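Local structure of salmonella typhimurium DB7155 bacteriophage DET7 tailspike (Bacteriophage, 2V5I) at residues Gly107-Asp112 and Cys376-Phe381; Asp112-Ala117 and Glu142-Gln147; Val136-Leu141 and Asn331-Gly336; Ser280-Leu283 and Gly289-Leu292. The protein binds the O-antigen of its Salmonella host as the trimeric receptor-binding tailspike of phage Det7, and probably hydrolyses it. All blocks are in the same frame, centred on the assembly; numbering follows the deposited sequence.

Contact 1. Residues Gly107-Asp112 and Cys376-Phe381; sequences GKWITD and CNYLNF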
loop_
_atom_site.group_PDB
_atom_site.type_symbol
_atom_site.label_atom_id
_atom_site.label_comp_id
_atom_site.label_asym_id
_atom_site.label_seq_id
_atom_site.Cartn_x
_atom_site.Cartn_y
_atom_site.Cartn_z
ATOM N N GLY A 107 12.134 23.722 12.223
ATOM C CA GLY A 107 11.171 23.177 11.250
ATOM C C GLY A 107 9.710 23.267 11.695
ATOM O O GLY A 107 8.809 22.818 10.997
ATOM N N LYS A 108 9.466 23.813 12.873
ATOM C CA LYS A 108 8.104 23.938 13.382
ATOM C C LYS A 108 7.334 25.077 12.739
ATOM O O LYS A 108 7.891 26.124 12.430
ATOM C CB LYS A 108 8.081 24.156 14.905
ATOM C CG LYS A 108 8.900 23.169 15.727
ATOM C CD LYS A 108 8.649 21.745 15.331
ATOM C CE LYS A 108 9.506 20.740 16.124
ATOM N NZ LYS A 108 8.840 19.374 16.149
ATOM N N TRP A 109 6.033 24.910 12.636
ATOM C CA TRP A 109 5.163 25.964 12.094
ATOM C C TRP A 109 5.230 27.188 12.997
ATOM O O TRP A 109 5.217 27.071 14.241
ATOM C CB TRP A 109 3.710 25.458 12.035
ATOM C CG TRP A 109 3.404 24.509 10.914
ATOM C CD1 TRP A 109 3.094 23.179 11.010
ATOM C CD2 TRP A 109 3.273 24.869 9.550
ATOM N NE1 TRP A 109 2.864 22.673 9.744
ATOM C CE2 TRP A 109 2.971 23.677 8.825
ATOM C CE3 TRP A 109 3.466 26.048 8.851
ATOM C CZ2 TRP A 109 2.777 23.678 7.429
ATOM C CZ3 TRP A 109 3.249 26.082 7.477
ATOM C CH2 TRP A 109 2.927 24.861 6.773
ATOM N N ILE A 110 5.245 28.355 12.366
ATOM C CA ILE A 110 5.004 29.650 13.043
ATOM C C ILE A 110 3.610 30.073 12.682
ATOM O O ILE A 110 3.293 30.263 11.497
ATOM C CB ILE A 110 6.012 30.710 12.574
ATOM C CG1 ILE A 110 7.438 30.215 12.786
ATOM C CG2 ILE A 110 5.788 32.031 13.280
ATOM C CD1 ILE A 110 8.566 31.144 12.243
ATOM N N THR A 111 2.776 30.263 13.706
ATOM C CA THR A 111 1.363 30.588 13.452
ATOM C C THR A 111 0.935 31.988 13.910
ATOM O O THR A 111 -0.092 32.488 13.454
ATOM C CB THR A 111 0.429 29.542 14.098
ATOM O OG1 THR A 111 0.645 29.540 15.514
ATOM C CG2 THR A 111 0.715 28.151 13.512
ATOM N N ASP A 112 1.740 32.608 14.767
ATOM C CA ASP A 112 1.424 33.936 15.295
ATOM C C ASP A 112 1.732 35.007 14.249
ATOM O O ASP A 112 2.858 35.070 13.734
ATOM C CB ASP A 112 2.232 34.203 16.539
ATOM C CG ASP A 112 2.012 35.599 17.071
ATOM O OD1 ASP A 112 0.996 35.800 17.783
ATOM O OD2 ASP A 112 2.834 36.505 16.763
ATOM N N CYS A 376 -2.900 13.522 14.295
ATOM C CA CYS A 376 -3.395 14.725 13.678
ATOM C C CYS A 376 -3.964 15.717 14.719
ATOM O O CYS A 376 -4.084 15.422 15.913
ATOM C CB CYS A 376 -4.377 14.433 12.521
ATOM S SG CYS A 376 -3.471 13.647 11.134
ATOM N N ASN A 377 -4.222 16.923 14.232
ATOM C CA ASN A 377 -4.584 18.057 15.097
ATOM C C ASN A 377 -3.604 18.320 16.231
ATOM O O ASN A 377 -3.995 18.625 17.350
ATOM C CB ASN A 377 -6.006 17.949 15.609
ATOM C CG ASN A 377 -6.507 19.275 16.167
ATOM O OD1 ASN A 377 -6.045 20.354 15.722
ATOM N ND2 ASN A 377 -7.403 19.226 17.154
ATOM N N TYR A 378 -2.307 18.184 15.946
ATOM C CA TYR A 378 -1.323 18.266 17.034
ATOM C C TYR A 378 -1.207 19.704 17.577
ATOM O O TYR A 378 -0.747 19.874 18.683
ATOM C CB TYR A 378 0.021 17.620 16.642
ATOM C CG TYR A 378 0.909 18.360 15.673
ATOM C CD1 TYR A 378 1.480 19.582 16.015
ATOM C CD2 TYR A 378 1.260 17.808 14.434
ATOM C CE1 TYR A 378 2.289 20.262 15.151
ATOM C CE2 TYR A 378 2.071 18.488 13.562
ATOM C CZ TYR A 378 2.613 19.704 13.919
ATOM O OH TYR A 378 3.467 20.408 13.067
ATOM N N LEU A 379 -1.667 20.718 16.835
ATOM C CA LEU A 379 -1.735 22.102 17.351
ATOM C C LEU A 379 -3.058 22.393 18.073
ATOM O O LEU A 379 -3.284 23.516 18.529
ATOM C CB LEU A 379 -1.506 23.137 16.246
ATOM C CG LEU A 379 -0.105 23.182 15.663
ATOM C CD1 LEU A 379 0.033 24.354 14.689
ATOM C CD2 LEU A 379 0.945 23.314 16.714
ATOM N N ASN A 380 -3.933 21.402 18.217
ATOM C CA ASN A 380 -5.116 21.574 19.069
ATOM C C ASN A 380 -6.075 22.660 18.610
ATOM O O ASN A 380 -6.625 23.455 19.439
ATOM C CB ASN A 380 -4.706 21.779 20.524
ATOM C CG ASN A 380 -5.829 21.469 21.513
ATOM O OD1 ASN A 380 -6.793 20.763 21.191
ATOM N ND2 ASN A 380 -5.709 22.027 22.726
ATOM N N PHE A 381 -6.321 22.708 17.314
ATOM C CA PHE A 381 -7.412 23.499 16.757
ATOM C C PHE A 381 -8.767 23.002 17.284
ATOM O O PHE A 381 -8.891 21.866 17.726
ATOM C CB PHE A 381 -7.451 23.405 15.242
ATOM C CG PHE A 381 -6.318 24.109 14.540
ATOM C CD1 PHE A 381 -6.436 25.433 14.175
ATOM C CD2 PHE A 381 -5.212 23.412 14.124
ATOM C CE1 PHE A 381 -5.410 26.064 13.476
ATOM C CE2 PHE A 381 -4.177 24.021 13.430
ATOM C CZ PHE A 381 -4.269 25.341 13.117
HETATM O O HOH W 1 5.071 22.524 13.960
#

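Contact 2. Residues Asp112-Ala117 and Glu142-Gln147; sequences DAALVA and EALLPQ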
loop_
_atom_site.group_PDB
_atom_site.type_symbol
_atom_site.label_atom_id
_atom_site.label_comp_id
_atom_site.label_asym_id
_atom_site.label_seq_id
_atom_site.Cartn_x
_atom_site.Cartn_y
_atom_site.Cartn_z
ATOM N N ASP A 112 1.740 32.608 14.767
ATOM C CA ASP A 112 1.424 33.936 15.295
ATOM C C ASP A 112 1.732 35.007 14.249
ATOM O O ASP A 112 2.858 35.070 13.734
ATOM C CB ASP A 112 2.232 34.203 16.539
ATOM C CG ASP A 112 2.012 35.599 17.071
ATOM O OD1 ASP A 112 0.996 35.800 17.783
ATOM O OD2 ASP A 112 2.834 36.505 16.763
ATOM N N ALA A 113 0.738 35.828 13.940
ATOM C CA ALA A 113 0.835 36.841 12.859
ATOM C C ALA A 113 2.064 37.727 12.994
ATOM O O ALA A 113 2.748 37.966 12.000
ATOM C CB ALA A 113 -0.391 37.707 12.821
ATOM N N ALA A 114 2.372 38.206 14.204
ATOM C CA ALA A 114 3.513 39.092 14.360
ATOM C C ALA A 114 4.838 38.369 14.103
ATOM O O ALA A 114 5.763 38.936 13.511
ATOM C CB ALA A 114 3.509 39.743 15.743
ATOM N N LEU A 115 4.914 37.107 14.528
ATOM C CA LEU A 115 6.096 36.305 14.288
ATOM C C LEU A 115 6.264 35.963 12.790
ATOM O O LEU A 115 7.396 35.925 12.278
ATOM C CB LEU A 115 6.093 35.037 15.150
ATOM C CG LEU A 115 6.241 35.296 16.665
ATOM C CD1 LEU A 115 6.217 34.002 17.378
ATOM C CD2 LEU A 115 7.504 36.059 16.982
ATOM N N VAL A 116 5.155 35.694 12.115
ATOM C CA VAL A 116 5.182 35.451 10.654
ATOM C C VAL A 116 5.609 36.729 9.910
ATOM O O VAL A 116 6.468 36.687 9.037
ATOM C CB VAL A 116 3.822 34.949 10.139
ATOM C CG1 VAL A 116 3.789 34.888 8.616
ATOM C CG2 VAL A 116 3.504 33.576 10.755
ATOM N N ALA A 117 5.033 37.875 10.303
ATOM C CA ALA A 117 5.431 39.161 9.724
ATOM C C ALA A 117 6.903 39.453 9.867
ATOM O O ALA A 117 7.519 40.031 8.952
ATOM C CB ALA A 117 4.608 40.287 10.342
ATOM N N GLU A 142 -2.472 40.726 7.768
ATOM C CA GLU A 142 -2.804 41.640 6.715
ATOM C C GLU A 142 -2.434 43.100 7.134
ATOM O O GLU A 142 -1.869 43.873 6.336
ATOM C CB GLU A 142 -4.287 41.536 6.363
ATOM C CG GLU A 142 -4.685 42.388 5.178
ATOM C CD GLU A 142 -6.145 42.285 4.778
ATOM O OE1 GLU A 142 -6.949 41.722 5.547
ATOM O OE2 GLU A 142 -6.492 42.726 3.662
ATOM N N ALA A 143 -2.762 43.454 8.378
ATOM C CA ALA A 143 -2.444 44.796 8.897
ATOM C C ALA A 143 -0.964 45.047 9.119
ATOM O O ALA A 143 -0.555 46.210 9.246
ATOM C CB ALA A 143 -3.188 45.036 10.200
ATOM N N LEU A 144 -0.143 43.993 9.192
ATOM C CA LEU A 144 1.274 44.136 9.495
ATOM C C LEU A 144 2.183 44.284 8.279
ATOM O O LEU A 144 3.381 44.564 8.437
ATOM C CB LEU A 144 1.744 42.931 10.283
ATOM C CG LEU A 144 1.121 42.849 11.676
ATOM C CD1 LEU A 144 1.633 41.615 12.382
ATOM C CD2 LEU A 144 1.442 44.113 12.495
ATOM N N LEU A 145 1.633 44.102 7.086
ATOM C CA LEU A 145 2.403 44.168 5.866
ATOM C C LEU A 145 2.050 45.395 5.024
ATOM O O LEU A 145 0.875 45.769 4.910
ATOM C CB LEU A 145 2.173 42.900 5.025
ATOM C CG LEU A 145 2.568 41.594 5.684
ATOM C CD1 LEU A 145 2.214 40.419 4.770
ATOM C CD2 LEU A 145 4.024 41.579 6.014
ATOM N N PRO A 146 3.050 46.013 4.360
ATOM C CA PRO A 146 2.740 47.166 3.515
ATOM C C PRO A 146 2.051 46.820 2.207
ATOM O O PRO A 146 2.108 45.678 1.736
ATOM C CB PRO A 146 4.104 47.816 3.276
ATOM C CG PRO A 146 5.073 46.725 3.439
ATOM C CD PRO A 146 4.467 45.651 4.310
ATOM N N GLN A 147 1.342 47.782 1.637
ATOM C CA GLN A 147 0.540 47.553 0.447
ATOM C C GLN A 147 1.359 47.004 -0.736
ATOM O O GLN A 147 0.879 46.179 -1.494
ATOM C CB GLN A 147 -0.221 48.822 0.050
ATOM C CG GLN A 147 -1.353 48.565 -0.919
ATOM C CD GLN A 147 -2.429 47.683 -0.296
ATOM O OE1 GLN A 147 -2.859 47.900 0.843
ATOM N NE2 GLN A 147 -2.836 46.656 -1.026
#

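Contact 3. Residues Val136-Leu141 and Asn331-Gly336; sequences VKFPGL and NSLGVG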
loop_
_atom_site.group_PDB
_atom_site.type_symbol
_atom_site.label_atom_id
_atom_site.label_comp_id
_atom_site.label_asym_id
_atom_site.label_seq_id
_atom_site.Cartn_x
_atom_site.Cartn_y
_atom_site.Cartn_z
ATOM N N VAL A 136 -6.355 35.001 6.189
ATOM C CA VAL A 136 -7.224 34.088 6.943
ATOM C C VAL A 136 -6.427 33.083 7.775
ATOM O O VAL A 136 -6.697 32.808 8.942
ATOM C CB VAL A 136 -8.131 33.301 5.941
ATOM C CG1 VAL A 136 -8.914 32.209 6.631
ATOM C CG2 VAL A 136 -9.068 34.199 5.203
ATOM N N LYS A 137 -5.353 32.544 7.180
ATOM C CA LYS A 137 -4.518 31.590 7.858
ATOM C C LYS A 137 -3.775 32.148 9.059
ATOM O O LYS A 137 -3.573 31.455 10.061
ATOM C CB LYS A 137 -3.554 30.968 6.816
ATOM C CG LYS A 137 -2.707 29.849 7.256
ATOM C CD LYS A 137 -3.438 28.570 7.630
ATOM C CE LYS A 137 -4.292 27.926 6.554
ATOM N NZ LYS A 137 -4.602 26.480 6.911
ATOM N N PHE A 138 -3.352 33.426 8.989
ATOM C CA PHE A 138 -2.583 34.061 10.047
ATOM C C PHE A 138 -3.334 35.370 10.405
ATOM O O PHE A 138 -3.000 36.463 9.920
ATOM C CB PHE A 138 -1.144 34.370 9.591
ATOM C CG PHE A 138 -0.395 33.161 9.034
ATOM C CD1 PHE A 138 0.050 32.143 9.863
ATOM C CD2 PHE A 138 -0.160 33.060 7.679
ATOM C CE1 PHE A 138 0.741 31.022 9.351
ATOM C CE2 PHE A 138 0.539 31.932 7.166
ATOM C CZ PHE A 138 0.980 30.937 8.013
ATOM N N PRO A 139 -4.435 35.251 11.161
ATOM C CA PRO A 139 -5.200 36.481 11.436
ATOM C C PRO A 139 -4.372 37.557 12.119
ATOM O O PRO A 139 -3.700 37.310 13.126
ATOM C CB PRO A 139 -6.322 36.017 12.362
ATOM C CG PRO A 139 -6.331 34.526 12.295
ATOM C CD PRO A 139 -5.075 34.041 11.696
ATOM N N GLY A 140 -4.455 38.754 11.540
ATOM C CA GLY A 140 -3.699 39.929 11.946
ATOM C C GLY A 140 -2.567 40.278 10.992
ATOM O O GLY A 140 -1.988 41.371 11.071
ATOM N N LEU A 141 -2.182 39.319 10.147
ATOM C CA LEU A 141 -1.014 39.515 9.292
ATOM C C LEU A 141 -1.247 40.629 8.271
ATOM O O LEU A 141 -0.312 41.387 7.939
ATOM C CB LEU A 141 -0.650 38.188 8.584
ATOM C CG LEU A 141 0.545 38.269 7.653
ATOM C CD1 LEU A 141 1.852 38.602 8.379
ATOM C CD2 LEU A 141 0.648 36.963 6.834
ATOM N N ASN A 331 2.275 16.668 8.159
ATOM C CA ASN A 331 2.531 18.019 8.671
ATOM C C ASN A 331 1.759 19.147 7.977
ATOM O O ASN A 331 2.213 20.270 7.951
ATOM C CB ASN A 331 4.028 18.325 8.714
ATOM C CG ASN A 331 4.355 19.461 9.643
ATOM O OD1 ASN A 331 3.759 19.574 10.745
ATOM N ND2 ASN A 331 5.361 20.279 9.268
ATOM N N SER A 332 0.555 18.884 7.501
ATOM C CA SER A 332 -0.304 19.945 6.945
ATOM C C SER A 332 -0.778 20.872 8.060
ATOM O O SER A 332 -0.970 20.468 9.186
ATOM C CB SER A 332 -1.506 19.371 6.178
ATOM O OG SER A 332 -2.259 18.523 7.032
ATOM N N LEU A 333 -0.869 22.153 7.756
ATOM C CA LEU A 333 -1.422 23.116 8.713
ATOM C C LEU A 333 -2.942 23.219 8.627
ATOM O O LEU A 333 -3.585 23.569 9.642
ATOM C CB LEU A 333 -0.712 24.454 8.562
ATOM C CG LEU A 333 -1.044 25.525 9.590
ATOM C CD1 LEU A 333 -0.689 25.142 10.998
ATOM C CD2 LEU A 333 -0.322 26.829 9.233
ATOM N N GLY A 334 -3.538 22.956 7.454
ATOM C CA GLY A 334 -4.954 22.965 7.194
ATOM C C GLY A 334 -5.597 21.619 7.446
ATOM O O GLY A 334 -5.881 21.277 8.606
ATOM N N VAL A 335 -5.925 20.891 6.388
ATOM C CA VAL A 335 -6.505 19.548 6.472
ATOM C C VAL A 335 -5.622 18.595 5.628
ATOM O O VAL A 335 -5.344 18.927 4.461
ATOM C CB VAL A 335 -7.897 19.539 5.861
ATOM C CG1 VAL A 335 -8.516 18.166 5.916
ATOM C CG2 VAL A 335 -8.785 20.470 6.611
ATOM N N GLY A 336 -5.287 17.409 6.106
ATOM C CA GLY A 336 -4.457 16.553 5.288
ATOM C C GLY A 336 -5.068 16.178 3.946
ATOM O O GLY A 336 -4.436 16.358 2.892
HETATM O O HOH W 2 -4.757 26.360 9.797
#

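Contact 4. Residues Ser280-Leu283 and Gly289-Leu292; sequences SVAL and GFDL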
loop_
_atom_site.group_PDB
_atom_site.type_symbol
_atom_site.label_atom_id
_atom_site.label_comp_id
_atom_site.label_asym_id
_atom_site.label_seq_id
_atom_site.Cartn_x
_atom_site.Cartn_y
_atom_site.Cartn_z
ATOM N N SER A 280 1.467 9.469 -4.515
ATOM C CA SER A 280 1.943 10.857 -4.372
ATOM C C SER A 280 1.970 11.299 -2.907
ATOM O O SER A 280 1.401 10.666 -2.039
ATOM C CB SER A 280 1.109 11.800 -5.212
ATOM O OG SER A 280 1.216 11.491 -6.583
ATOM N N VAL A 281 2.755 12.351 -2.633
ATOM C CA VAL A 281 3.112 12.726 -1.261
ATOM C C VAL A 281 3.021 14.221 -1.119
ATOM O O VAL A 281 3.543 14.954 -1.966
ATOM C CB VAL A 281 4.565 12.311 -0.961
ATOM C CG1 VAL A 281 4.904 12.703 0.454
ATOM C CG2 VAL A 281 4.741 10.775 -1.145
ATOM N N ALA A 282 2.277 14.698 -0.086
ATOM C CA ALA A 282 2.256 16.152 0.242
ATOM C C ALA A 282 2.849 16.324 1.620
ATOM O O ALA A 282 2.390 15.705 2.574
ATOM C CB ALA A 282 0.854 16.738 0.182
ATOM N N LEU A 283 3.851 17.221 1.746
ATOM C CA LEU A 283 4.583 17.451 2.994
ATOM C C LEU A 283 4.472 18.954 3.353
ATOM O O LEU A 283 4.730 19.839 2.501
ATOM C CB LEU A 283 6.067 17.092 2.805
ATOM C CG LEU A 283 6.384 15.646 2.455
ATOM C CD1 LEU A 283 7.878 15.566 2.338
ATOM C CD2 LEU A 283 5.865 14.720 3.440
ATOM N N GLY A 289 -3.119 18.791 2.085
ATOM C CA GLY A 289 -2.202 17.956 1.329
ATOM C C GLY A 289 -2.820 17.773 -0.076
ATOM O O GLY A 289 -2.235 18.115 -1.092
ATOM N N PHE A 290 -3.974 17.096 -0.093
ATOM C CA PHE A 290 -4.762 16.947 -1.330
ATOM C C PHE A 290 -6.136 17.601 -1.087
ATOM O O PHE A 290 -6.823 17.229 -0.124
ATOM C CB PHE A 290 -4.980 15.459 -1.629
ATOM C CG PHE A 290 -3.726 14.720 -1.996
ATOM C CD1 PHE A 290 -2.791 14.353 -0.994
ATOM C CD2 PHE A 290 -3.448 14.348 -3.277
ATOM C CE1 PHE A 290 -1.647 13.682 -1.342
ATOM C CE2 PHE A 290 -2.258 13.637 -3.613
ATOM C CZ PHE A 290 -1.378 13.355 -2.623
ATOM N N ASP A 291 -6.486 18.600 -1.914
ATOM C CA ASP A 291 -7.782 19.315 -1.853
ATOM C C ASP A 291 -8.572 18.925 -3.086
ATOM O O ASP A 291 -8.410 19.522 -4.134
ATOM C CB ASP A 291 -7.546 20.837 -1.864
ATOM C CG ASP A 291 -8.830 21.660 -1.855
ATOM O OD1 ASP A 291 -9.946 21.093 -1.745
ATOM O OD2 ASP A 291 -8.697 22.897 -2.001
ATOM N N LEU A 292 -9.414 17.891 -2.933
ATOM C CA LEU A 292 -10.084 17.244 -4.047
ATOM C C LEU A 292 -11.590 17.479 -4.204
ATOM O O LEU A 292 -12.268 16.783 -4.960
ATOM C CB LEU A 292 -9.776 15.731 -4.075
ATOM C CG LEU A 292 -8.289 15.347 -3.905
ATOM C CD1 LEU A 292 -8.117 13.848 -3.951
ATOM C CD2 LEU A 292 -7.433 16.029 -4.928
#

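Contact 1. Residues Gly107-Asp112 and Cys376-Phe381
Two first torsions set up the meeting of Trp-109 and Tyr-378. Trp-109 holds CG opposite its carbonyl carbon (chi1 -76°). Tyr-378 places CG between its backbone N and carbonyl carbon (chi1 74°). The two side chains then cross at about a right angle. The phenol oxygen comes to the edge of the indole, near its plane, with Tyr-378 OH 3.5 Å from Trp-109 CD1. A water bridges the two segments: it accepts from Trp-109 N at 2.9 Å and donates to Tyr-378 OH at 2.8 Å. The hydroxyl also bonds to Asn-331 OD1, and Trp-109 NE1 bonds to Asn-331 O, so one asparagine serves both side chains. A second touch is purely apolar and tip to tip, with Thr-111 CG2 4.0 Å from Leu-379 CD1. Tyr-378 and Leu-379 are the middle residues of a type I beta turn. Asn-377 closes its base: Asn-377 OD1 accepts from Phe-381 N at 2.9 Å, and Asn-377 ND2 donates to Phe-381 O at 3.1 Å. This turn follows strand 371-374 of the parallel beta-helix and leads on to strand 386-388. It is hydrogen-bonded through its backbone to Cys-354, Ala-355 and Gly-356. Segment 107-112 comes from the excursion after strand 98-99, and Ile-110 packs on Leu-115 and Val-116 of helix 113-117.

Contact 2. Residues Asp112-Ala117 and Glu142-Gln147
Apolar contact joins the two segments, and Leu-144 makes every close contact on its side. Its CD1 methyl lies against one side of helix 113-117, over three alanines. Leu-144 CD1 is 3.8 Å from Ala-117 CB and 3.7 Å from Ala-114 CA. It also lies 3.8 Å from the carbonyl oxygen Ala-113 O. Leu-144 CB adds a touch of its own, 3.9 Å from Ala-117 CB. Leu-144 has CG opposite the carbonyl carbon (chi1 -67°) and CD1 extended beyond it (chi2 179°), which carries the methyl out to the alanines. The small alanine side chains let it come close to the helix backbone. Helix 113-117 and the weakly bonded helical turn at about 142-144 belong to the long excursion between strands 98-99 and 156-161 of the parallel beta-helix. This excursion probably corresponds to the dorsal fin of the P22 tailspike, and the contact lies on its surface. Hydrogen bonds act at the start of helix 113-117 and along it, not across the contact. Asp-112 is the N-cap: its OD2 accepts from Leu-115 N at 3.1 Å, on the anti side of the carboxylate and 16° out of its plane. Backbone bonds run from Val-116 N to Asp-112 O at 2.9 Å and from Ala-117 N to Ala-113 O at 2.8 Å. Next along the chain, Leu-145 packs on Pro-130 and on Trp-135 of helix 132-137.

Contact 3. Residues Val136-Leu141 and Asn331-Gly336
Lys-137 and Leu-333 slide past each other in opposite directions, where the excursion between strands 98-99 and 156-161 lies over a turn of the parallel beta-helix. The closest pair along them is Lys-137 CD and Leu-333 CD2, 3.9 Å apart. The same Leu-333 CD2 lies 4.3 Å from Phe-138 CE1, approaching that ring obliquely. The ammonium passes over the backbone, with Lys-137 NZ 3.5 Å from Gly-334 CA. Lys-137 NZ donates to Val-286 O and to a water at 2.9 Å, and that water donates to Leu-333 O at 3.0 Å. Trp-287 adds a cation-pi contact, so the charged end is held by several groups. The lysine chain gets there by bending twice, at chi2 (66°) and chi3 (59°). Further out, Phe-138 packs on Tyr-128 and Val-116 and begins a type II beta turn that ends at Leu-141. Leu-333 also packs on Trp-109. Backbone hydrogen bonds pair Leu-333 with Pro-285 and Gly-334 with Trp-287, just before the corner at Gly-336. Within segment 136-141, Lys-137 CG sits 3.8 Å above the plane of the Phe-138 ring, offset toward its rim.

Contact 4. Residues Ser280-Leu283 and Gly289-Leu292
The backbones of strand 280-283 and segment 289-292 come closest at Ala-282 and Gly-289, whose CA atoms are 4.9 Å apart, and no hydrogen bond joins the segments. They lie on two faces of one beta-helix turn, linked by residues 284-288. Alternation along the strand sends the CB atoms of Ser-280 and Ala-282 inward and those of Val-281 and Leu-283 the other way. Ala-282 presses on the glycine backbone: Ala-282 CB is 3.5 Å from Gly-289 CA, tighter than usual, and 3.6 Å from Gly-289 O. Phe-290 makes the other side-chain contact with the strand. Its chi1 of -68° sets the ring beside its own backbone N, and chi2 of 76° turns it so that an edge meets the Ser-280 carbonyl. Phe-290 CZ is 3.9 Å from Ser-280 CB. The same CZ is 3.9 Å from Ser-280 O, which lies near the ring plane. Ala-282 CB meets the ring obliquely, 4.2 Å from Phe-290 CE1. The serine hydroxyl is buried, and its OG is bonded to Arg-278 O and Val-248 N. Phe-290 stacks on Phe-258 of the preceding turn and packs on Ile-327 and Val-329 of the next, as in the stacked interior of a parallel beta-helix. On the outer side, Val-281 packs on Arg-278 of a second subunit, and Leu-283 on Ser-240 of that subunit. Strand 280-283 runs parallel between strands 249-251 and 323-330, while strand 290-291 lies between 258-260 and 335-342.

Overall arrangement
Contacts 1 and 3 join the excursion 100-155 to the beta-helix, and contact 2 lies within the excursion and touches both. Contact 4 lies within the beta-helix, between two of its faces. Contacts 1 and 3 have centres about 9 Å apart and are joined by Asn-331 of contact 3, which bonds to Trp-109 NE1 and Tyr-378 OH of contact 1. Ile-110 O also lies 3.4 Å from Phe-138 CE1. Contact 2 shares Asp-112 with contact 1. It touches contact 3, with Ala-113 CB 3.3 Å from Pro-139 O. Contact 3 passes into contact 4 through neighbouring parallel strands, and Phe-290 N lies 3.1 Å from Gly-336 O. Contacts 2 and 4 do not touch: their nearest atoms are about 16 Å apart.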